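Long-range contacts in fibrillarin-like rRNA/tRNA 2'-O-methyltransferase (Archaeoglobus fulgidus, PDB 1NT2), which transfers methyl groups from S-adenosylmethionine to ribose 2'-hydroxyls of rRNA and tRNA at sites chosen by a guide RNA, working with nop5 in box C/D particles: residues 129-134 against 158-163; 43-48 against 193-198. One frame throughout, in Å; residues are numbered along the deposited sequence.

How the contacts relate
Followed from the N terminus, the chain first forms a small antiparallel sheet (strands 3-5 to 33-35), then helix 42-48, then the parallel strands of the methyltransferase sheet, and finally the hairpin of strands 188-194 and 202-209. Contact 2 closes the longer loop, 144 residues, by bringing 43-48 against 193-198. Contact 1 is nested inside it and closes a loop of 23 residues, tying strand 127-132 to strand 155-162. Their centres lie about 13 Å apart, yet they share apolar packing: Met160 meets Leu195, Val158 meets Met46, and Tyr131 meets Leu43. The pair illustrates two ways of holding a fold together: contact 1 pairs neighbouring strands, while contact 2 packs a helix against the hairpin loop.

Contact 1. Residues 129-134 against 158-163; sequences LIYQDI and VIMVKA. With SAM (S-adenosylmethionine), chain C.
Two parallel strands, 127-132 and 155-162, pair here at the heart of the Rossmann-like methyltransferase fold, where helix 139-150 makes the beta-alpha-beta crossover between them. Val158 turns both its N-H and its C=O to the neighbouring strand, bridging the residues on either side of Tyr131. Its N-H reaches Ile130 O at 3.3 Å, from above the carbonyl plane, while its own O takes the N-H of Gln132 at 2.8 Å, nearly along the C=O axis. Gln132 passes the pattern on: its O accepts from Met160 N at 2.7 Å, with an N-H...O angle of 167°. On one face of the sheet Val158 CB lies at the edge of the Tyr131 ring, in its plane, 3.6 Å from CD1. The ring is put there by CG standing anti to the backbone N (chi1 -179°), and beyond it the OH meets Met160 CG. The Met160 chain bends at chi2 and chi3, and its SD, 5.5 Å from the centroid of the Tyr131 ring, makes an oblique Met-aromatic contact. An alanine in place of Tyr131 would remove the ring and hydroxyl, and would probably loosen the packing of Val158 and Met160. On the other face the extended Gln132 runs alongside Ile159, with OE1 3.4 Å from CD1. Just past the strand pair, the chain enters the S-adenosylmethionine pocket. Asp133 OD2 forms a salt bridge with Lys42 and receives a weak hydrogen bond from the cofactor's amino N at 3.3 Å, while Ile134 CG2 lies 3.4 Å from adenine N7.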
ATOM      1  N   LEU A 129     -17.592  47.361  18.066  1.00 39.88           N
ATOM      2  CA  LEU A 129     -17.673  46.113  18.820  1.00 39.10           C
ATOM      3  C   LEU A 129     -17.582  44.877  17.930  1.00 39.72           C
ATOM      4  O   LEU A 129     -18.190  44.819  16.849  1.00 39.38           O
ATOM      5  CB  LEU A 129     -18.968  46.077  19.640  1.00 35.70           C
ATOM      6  CG  LEU A 129     -19.656  44.727  19.828  1.00 32.30           C
ATOM      7  CD1 LEU A 129     -20.119  44.570  21.261  1.00 30.64           C
ATOM      8  CD2 LEU A 129     -20.816  44.626  18.852  1.00 28.72           C
ATOM      9  N   ILE A 130     -16.806  43.898  18.396  1.00 38.97           N
ATOM     10  CA  ILE A 130     -16.624  42.648  17.676  1.00 39.07           C
ATOM     11  C   ILE A 130     -17.285  41.548  18.480  1.00 40.43           C
ATOM     12  O   ILE A 130     -16.809  41.210  19.566  1.00 40.91           O
ATOM     13  CB  ILE A 130     -15.152  42.245  17.556  1.00 38.28           C
ATOM     14  CG1 ILE A 130     -14.291  43.443  17.175  1.00 39.95           C
ATOM     15  CG2 ILE A 130     -15.013  41.172  16.498  1.00 38.40           C
ATOM     16  CD1 ILE A 130     -12.801  43.134  17.165  1.00 38.70           C
ATOM     17  N   TYR A 131     -18.382  40.998  17.959  1.00 40.87           N
ATOM     18  CA  TYR A 131     -19.086  39.907  18.635  1.00 40.03           C
ATOM     19  C   TYR A 131     -18.598  38.606  18.016  1.00 40.34           C
ATOM     20  O   TYR A 131     -18.675  38.427  16.797  1.00 40.24           O
ATOM     21  CB  TYR A 131     -20.608  40.024  18.449  1.00 38.97           C
ATOM     22  CG  TYR A 131     -21.388  38.929  19.146  1.00 38.43           C
ATOM     23  CD1 TYR A 131     -21.313  38.760  20.531  1.00 38.52           C
ATOM     24  CD2 TYR A 131     -22.157  38.026  18.421  1.00 38.35           C
ATOM     25  CE1 TYR A 131     -21.980  37.708  21.171  1.00 38.78           C
ATOM     26  CE2 TYR A 131     -22.831  36.969  19.047  1.00 37.84           C
ATOM     27  CZ  TYR A 131     -22.737  36.813  20.421  1.00 38.53           C
ATOM     28  OH  TYR A 131     -23.377  35.759  21.037  1.00 37.57           O
ATOM     29  N   GLN A 132     -18.072  37.709  18.843  1.00 40.53           N
ATOM     30  CA  GLN A 132     -17.593  36.440  18.319  1.00 41.66           C
ATOM     31  C   GLN A 132     -18.235  35.255  19.022  1.00 42.48           C
ATOM     32  O   GLN A 132     -18.325  35.196  20.255  1.00 42.32           O
ATOM     33  CB  GLN A 132     -16.070  36.333  18.424  1.00 41.81           C
ATOM     34  CG  GLN A 132     -15.474  35.358  17.408  1.00 42.25           C
ATOM     35  CD  GLN A 132     -14.015  35.041  17.679  1.00 44.41           C
ATOM     36  OE1 GLN A 132     -13.690  34.296  18.606  1.00 44.69           O
ATOM     37  NE2 GLN A 132     -13.124  35.613  16.877  1.00 45.51           N
ATOM     38  N   ASP A 133     -18.678  34.308  18.201  1.00 42.97           N
ATOM     39  CA  ASP A 133     -19.334  33.090  18.647  1.00 41.17           C
ATOM     40  C   ASP A 133     -18.794  31.982  17.759  1.00 38.69           C
ATOM     41  O   ASP A 133     -19.556  31.260  17.124  1.00 37.35           O
ATOM     42  CB  ASP A 133     -20.845  33.220  18.440  1.00 44.73           C
ATOM     43  CG  ASP A 133     -21.630  32.165  19.173  1.00 45.20           C
ATOM     44  OD1 ASP A 133     -21.135  31.023  19.264  1.00 45.49           O
ATOM     45  OD2 ASP A 133     -22.749  32.485  19.640  1.00 45.83           O
ATOM     46  N   ILE A 134     -17.471  31.893  17.683  1.00 37.13           N
ATOM     47  CA  ILE A 134     -16.800  30.869  16.888  1.00 36.68           C
ATOM     48  C   ILE A 134     -16.299  29.807  17.851  1.00 36.82           C
ATOM     49  O   ILE A 134     -15.716  30.123  18.889  1.00 37.56           O
ATOM     50  CB  ILE A 134     -15.574  31.415  16.125  1.00 35.71           C
ATOM     51  CG1 ILE A 134     -16.012  32.255  14.932  1.00 36.22           C
ATOM     52  CG2 ILE A 134     -14.729  30.273  15.625  1.00 34.32           C
ATOM     53  CD1 ILE A 134     -14.840  32.819  14.157  1.00 35.39           C
ATOM     54  N   VAL A 158     -17.482  41.059  22.753  1.00 42.84           N
ATOM     55  CA  VAL A 158     -18.201  40.020  23.479  1.00 40.45           C
ATOM     56  C   VAL A 158     -17.819  38.755  22.727  1.00 38.70           C
ATOM     57  O   VAL A 158     -17.949  38.678  21.502  1.00 37.81           O
ATOM     58  CB  VAL A 158     -19.734  40.201  23.401  1.00 39.78           C
ATOM     59  CG1 VAL A 158     -20.408  39.273  24.385  1.00 38.21           C
ATOM     60  CG2 VAL A 158     -20.108  41.645  23.674  1.00 40.00           C
ATOM     61  N   ILE A 159     -17.333  37.765  23.452  1.00 36.64           N
ATOM     62  CA  ILE A 159     -16.924  36.545  22.802  1.00 36.51           C
ATOM     63  C   ILE A 159     -17.462  35.346  23.558  1.00 37.39           C
ATOM     64  O   ILE A 159     -17.284  35.236  24.773  1.00 38.01           O
ATOM     65  CB  ILE A 159     -15.382  36.472  22.729  1.00 35.48           C
ATOM     66  CG1 ILE A 159     -14.944  35.246  21.925  1.00 35.11           C
ATOM     67  CG2 ILE A 159     -14.802  36.450  24.136  1.00 35.05           C
ATOM     68  CD1 ILE A 159     -13.430  35.055  21.862  1.00 34.42           C
ATOM     69  N   MET A 160     -18.141  34.456  22.840  1.00 36.97           N
ATOM     70  CA  MET A 160     -18.680  33.258  23.460  1.00 36.99           C
ATOM     71  C   MET A 160     -17.607  32.162  23.363  1.00 37.38           C
ATOM     72  O   MET A 160     -16.874  32.077  22.374  1.00 38.59           O
ATOM     73  CB  MET A 160     -19.973  32.832  22.756  1.00 37.26           C
ATOM     74  CG  MET A 160     -21.073  33.908  22.704  1.00 38.56           C
ATOM     75  SD  MET A 160     -21.443  34.780  24.264  1.00 38.63           S
ATOM     76  CE  MET A 160     -21.745  33.419  25.357  1.00 39.15           C
ATOM     77  N   VAL A 161     -17.505  31.331  24.392  1.00 36.78           N
ATOM     78  CA  VAL A 161     -16.491  30.283  24.406  1.00 36.82           C
ATOM     79  C   VAL A 161     -17.009  28.916  24.856  1.00 38.10           C
ATOM     80  O   VAL A 161     -17.726  28.795  25.850  1.00 39.12           O
ATOM     81  CB  VAL A 161     -15.303  30.703  25.320  1.00 34.89           C
ATOM     82  CG1 VAL A 161     -14.310  29.569  25.485  1.00 32.23           C
ATOM     83  CG2 VAL A 161     -14.626  31.914  24.733  1.00 33.85           C
ATOM     84  N   LYS A 162     -16.642  27.886  24.107  1.00 37.96           N
ATOM     85  CA  LYS A 162     -17.028  26.530  24.442  1.00 38.41           C
ATOM     86  C   LYS A 162     -15.754  25.871  24.932  1.00 40.37           C
ATOM     87  O   LYS A 162     -14.894  25.530  24.125  1.00 41.77           O
ATOM     88  CB  LYS A 162     -17.545  25.806  23.201  1.00 37.58           C
ATOM     89  CG  LYS A 162     -17.832  24.333  23.407  1.00 35.08           C
ATOM     90  CD  LYS A 162     -18.612  23.777  22.238  1.00 35.52           C
ATOM     91  CE  LYS A 162     -18.824  22.284  22.388  1.00 36.45           C
ATOM     92  NZ  LYS A 162     -19.526  21.916  23.646  1.00 35.70           N
ATOM     93  N   ALA A 163     -15.625  25.714  26.248  1.00 41.06           N
ATOM     94  CA  ALA A 163     -14.438  25.096  26.834  1.00 42.03           C
ATOM     95  C   ALA A 163     -13.844  23.988  25.961  1.00 42.89           C
ATOM     96  O   ALA A 163     -12.702  24.101  25.520  1.00 42.38           O
ATOM     97  CB  ALA A 163     -14.764  24.549  28.217  1.00 42.81           C
TER
HETATM   98  N   SAM C 301     -25.109  31.601  17.442  1.00 61.26           N
HETATM   99  CA  SAM C 301     -25.116  30.750  16.224  1.00 61.99           C
HETATM  100  C   SAM C 301     -26.543  30.414  15.810  1.00 61.24           C
HETATM  101  O   SAM C 301     -27.462  30.858  16.492  1.00 61.62           O
HETATM  102  OXT SAM C 301     -26.674  29.686  14.766  1.00 60.41           O
HETATM  103  CB  SAM C 301     -24.282  29.463  16.478  1.00 63.32           C
HETATM  104  CG  SAM C 301     -22.854  29.679  15.991  1.00 64.21           C
HETATM  105  SD  SAM C 301     -21.605  28.322  16.111  1.00 63.28           S
HETATM  106  CE  SAM C 301     -21.227  28.051  17.850  1.00 62.00           C
HETATM  107  C5' SAM C 301     -20.119  28.957  15.445  1.00 55.31           C
HETATM  108  C4' SAM C 301     -20.145  29.320  13.978  1.00 50.31           C
HETATM  109  O4' SAM C 301     -18.843  29.823  13.672  1.00 49.76           O
HETATM  110  C3' SAM C 301     -20.336  28.134  13.034  1.00 47.76           C
HETATM  111  O3' SAM C 301     -21.620  28.395  12.408  1.00 45.34           O
HETATM  112  C2' SAM C 301     -19.251  28.231  11.970  1.00 46.86           C
HETATM  113  O2' SAM C 301     -19.539  28.059  10.595  1.00 42.85           O
HETATM  114  C1' SAM C 301     -18.531  29.543  12.337  1.00 47.47           C
HETATM  115  N9  SAM C 301     -17.084  29.482  12.219  1.00 45.26           N
HETATM  116  C8  SAM C 301     -16.188  28.697  12.898  1.00 43.57           C
HETATM  117  N7  SAM C 301     -14.950  28.899  12.562  1.00 43.36           N
HETATM  118  C5  SAM C 301     -15.024  29.886  11.592  1.00 42.37           C
HETATM  119  C6  SAM C 301     -14.033  30.564  10.822  1.00 40.94           C
HETATM  120  N6  SAM C 301     -12.719  30.300  10.952  1.00 38.52           N
HETATM  121  N1  SAM C 301     -14.432  31.524   9.909  1.00 41.76           N
HETATM  122  C2  SAM C 301     -15.766  31.784   9.788  1.00 42.58           C
HETATM  123  N3  SAM C 301     -16.786  31.207  10.467  1.00 43.18           N
HETATM  124  C4  SAM C 301     -16.341  30.255  11.364  1.00 43.68           C

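Contact 2. Residues 43-48 against 193-198; sequences LAAMIL and GSLMPY
The turn of the C-terminal beta-hairpin, between strands 188-194 and 202-209, rests against helix 42-48 in this contact, which is built from apolar packing without a hydrogen bond across it. The turn begins with an ST turn: Ser194 OG accepts from Met196 N at 3.1 Å. Within this bent chain, Leu195 and Tyr198 both direct their CB toward the helix, and the small side chain of Ala45 sits between them. Its CB lies 3.9 Å from Tyr198 CB and 4.0 Å from Leu195 CD2, so a single methyl serves both partners. Leu195 has CG anti to its carbonyl carbon (chi1 -40°), and CD2 reaches past Ala45 to the helix backbone, 3.6 Å from Met46 N, and on to Met46 CB. Elsewhere Leu195 packs on Met160, His202 and Phe204, which places it between the helix and the sheet. Tyr198 uses more of its length. With CG beside its backbone N and anti to the carbonyl carbon (chi1 -51°), it runs along the helix from Ala45 to Leu48, one turn further on. There Leu48 CD1 meets the phenol end, 3.8 Å from Tyr198 CZ, the two side chains crossing at about a right angle. One face of the Tyr198 ring carries Pro197 CB, offset toward the rim, and Trp39 meets the ring as well. Met46 continues inward, where it touches Phe204 and Val158. The hairpin, with strand 202-209 inserted between 155-162 and 188-194, supplies the 5-7-6 end of the 3-2-1-4-5-7-6 order characteristic of class I, Rossmann-like methyltransferases.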
ATOM      1  N   LEU A  43     -26.482  34.950  23.081  1.00 32.24           N
ATOM      2  CA  LEU A  43     -26.529  36.361  23.451  1.00 32.57           C
ATOM      3  C   LEU A  43     -27.756  36.636  24.309  1.00 32.40           C
ATOM      4  O   LEU A  43     -27.638  37.194  25.403  1.00 32.04           O
ATOM      5  CB  LEU A  43     -26.550  37.251  22.206  1.00 31.90           C
ATOM      6  CG  LEU A  43     -25.991  38.669  22.405  1.00 33.79           C
ATOM      7  CD1 LEU A  43     -26.939  39.513  23.242  1.00 35.35           C
ATOM      8  CD2 LEU A  43     -24.625  38.586  23.076  1.00 33.79           C
ATOM      9  N   ALA A  44     -28.928  36.242  23.815  1.00 31.77           N
ATOM     10  CA  ALA A  44     -30.163  36.435  24.563  1.00 31.06           C
ATOM     11  C   ALA A  44     -29.976  35.782  25.927  1.00 30.77           C
ATOM     12  O   ALA A  44     -30.603  36.173  26.911  1.00 29.88           O
ATOM     13  CB  ALA A  44     -31.330  35.801  23.833  1.00 30.35           C
ATOM     14  N   ALA A  45     -29.097  34.788  25.979  1.00 31.09           N
ATOM     15  CA  ALA A  45     -28.814  34.093  27.227  1.00 32.63           C
ATOM     16  C   ALA A  45     -27.967  34.968  28.154  1.00 32.89           C
ATOM     17  O   ALA A  45     -28.248  35.076  29.347  1.00 31.43           O
ATOM     18  CB  ALA A  45     -28.093  32.787  26.938  1.00 33.98           C
ATOM     19  N   MET A  46     -26.927  35.589  27.603  1.00 34.65           N
ATOM     20  CA  MET A  46     -26.054  36.460  28.391  1.00 36.28           C
ATOM     21  C   MET A  46     -26.896  37.555  29.028  1.00 36.84           C
ATOM     22  O   MET A  46     -26.721  37.894  30.199  1.00 36.69           O
ATOM     23  CB  MET A  46     -24.985  37.108  27.506  1.00 35.70           C
ATOM     24  CG  MET A  46     -24.161  38.156  28.242  1.00 36.05           C
ATOM     25  SD  MET A  46     -23.374  39.305  27.107  1.00 38.94           S
ATOM     26  CE  MET A  46     -24.834  40.041  26.304  1.00 36.75           C
ATOM     27  N   ILE A  47     -27.797  38.117  28.229  1.00 37.30           N
ATOM     28  CA  ILE A  47     -28.689  39.161  28.699  1.00 36.56           C
ATOM     29  C   ILE A  47     -29.454  38.627  29.906  1.00 37.17           C
ATOM     30  O   ILE A  47     -29.434  39.241  30.973  1.00 37.41           O
ATOM     31  CB  ILE A  47     -29.682  39.572  27.591  1.00 35.35           C
ATOM     32  CG1 ILE A  47     -28.957  40.399  26.532  1.00 33.19           C
ATOM     33  CG2 ILE A  47     -30.840  40.352  28.176  1.00 35.23           C
ATOM     34  CD1 ILE A  47     -29.839  40.786  25.375  1.00 31.76           C
ATOM     35  N   LEU A  48     -30.108  37.477  29.746  1.00 37.12           N
ATOM     36  CA  LEU A  48     -30.870  36.885  30.844  1.00 37.29           C
ATOM     37  C   LEU A  48     -30.006  36.561  32.050  1.00 38.24           C
ATOM     38  O   LEU A  48     -30.447  36.733  33.184  1.00 38.50           O
ATOM     39  CB  LEU A  48     -31.587  35.618  30.395  1.00 35.01           C
ATOM     40  CG  LEU A  48     -32.617  35.795  29.286  1.00 35.44           C
ATOM     41  CD1 LEU A  48     -33.321  34.471  29.072  1.00 35.11           C
ATOM     42  CD2 LEU A  48     -33.620  36.885  29.646  1.00 35.44           C
ATOM     43  N   GLY A 193     -19.368  34.980  32.692  1.00 56.68           N
ATOM     44  CA  GLY A 193     -20.392  34.241  33.398  1.00 55.90           C
ATOM     45  C   GLY A 193     -20.889  33.189  32.447  1.00 55.37           C
ATOM     46  O   GLY A 193     -21.028  33.461  31.257  1.00 55.96           O
ATOM     47  N   SER A 194     -21.142  31.987  32.946  1.00 54.35           N
ATOM     48  CA  SER A 194     -21.617  30.931  32.070  1.00 53.77           C
ATOM     49  C   SER A 194     -23.100  31.109  31.871  1.00 54.49           C
ATOM     50  O   SER A 194     -23.777  31.734  32.694  1.00 54.48           O
ATOM     51  CB  SER A 194     -21.365  29.556  32.671  1.00 53.20           C
ATOM     52  OG  SER A 194     -22.422  29.196  33.535  1.00 52.82           O
ATOM     53  N   LEU A 195     -23.592  30.552  30.771  1.00 55.51           N
ATOM     54  CA  LEU A 195     -25.003  30.610  30.408  1.00 56.72           C
ATOM     55  C   LEU A 195     -25.594  29.281  30.844  1.00 56.41           C
ATOM     56  O   LEU A 195     -26.457  28.729  30.169  1.00 56.50           O
ATOM     57  CB  LEU A 195     -25.128  30.747  28.893  1.00 58.08           C
ATOM     58  CG  LEU A 195     -24.085  31.693  28.288  1.00 58.98           C
ATOM     59  CD1 LEU A 195     -23.942  31.439  26.789  1.00 58.09           C
ATOM     60  CD2 LEU A 195     -24.485  33.132  28.590  1.00 58.67           C
ATOM     61  N   MET A 196     -25.119  28.799  31.987  1.00 56.52           N
ATOM     62  CA  MET A 196     -25.499  27.509  32.545  1.00 57.57           C
ATOM     63  C   MET A 196     -26.819  26.842  32.148  1.00 56.64           C
ATOM     64  O   MET A 196     -26.802  25.698  31.679  1.00 58.28           O
ATOM     65  CB  MET A 196     -25.349  27.532  34.067  1.00 60.80           C
ATOM     66  CG  MET A 196     -24.694  26.243  34.593  1.00 64.63           C
ATOM     67  SD  MET A 196     -23.618  25.388  33.340  1.00 68.91           S
ATOM     68  CE  MET A 196     -24.681  24.010  32.847  1.00 65.04           C
ATOM     69  N   PRO A 197     -27.976  27.497  32.350  1.00 54.51           N
ATOM     70  CA  PRO A 197     -29.144  26.726  31.905  1.00 52.98           C
ATOM     71  C   PRO A 197     -29.183  26.566  30.374  1.00 52.56           C
ATOM     72  O   PRO A 197     -29.198  25.448  29.836  1.00 52.30           O
ATOM     73  CB  PRO A 197     -30.316  27.549  32.428  1.00 51.08           C
ATOM     74  CG  PRO A 197     -29.781  28.104  33.689  1.00 51.59           C
ATOM     75  CD  PRO A 197     -28.383  28.543  33.298  1.00 52.10           C
ATOM     76  N   TYR A 198     -29.163  27.706  29.690  1.00 51.56           N
ATOM     77  CA  TYR A 198     -29.237  27.780  28.238  1.00 50.80           C
ATOM     78  C   TYR A 198     -28.143  27.086  27.435  1.00 50.87           C
ATOM     79  O   TYR A 198     -28.447  26.396  26.461  1.00 50.79           O
ATOM     80  CB  TYR A 198     -29.345  29.247  27.857  1.00 50.72           C
ATOM     81  CG  TYR A 198     -30.450  29.911  28.637  1.00 50.45           C
ATOM     82  CD1 TYR A 198     -31.786  29.695  28.306  1.00 50.55           C
ATOM     83  CD2 TYR A 198     -30.170  30.671  29.767  1.00 49.91           C
ATOM     84  CE1 TYR A 198     -32.812  30.215  29.085  1.00 49.34           C
ATOM     85  CE2 TYR A 198     -31.191  31.192  30.552  1.00 49.00           C
ATOM     86  CZ  TYR A 198     -32.508  30.958  30.204  1.00 48.80           C
ATOM     87  OH  TYR A 198     -33.524  31.456  30.979  1.00 49.54           O
TER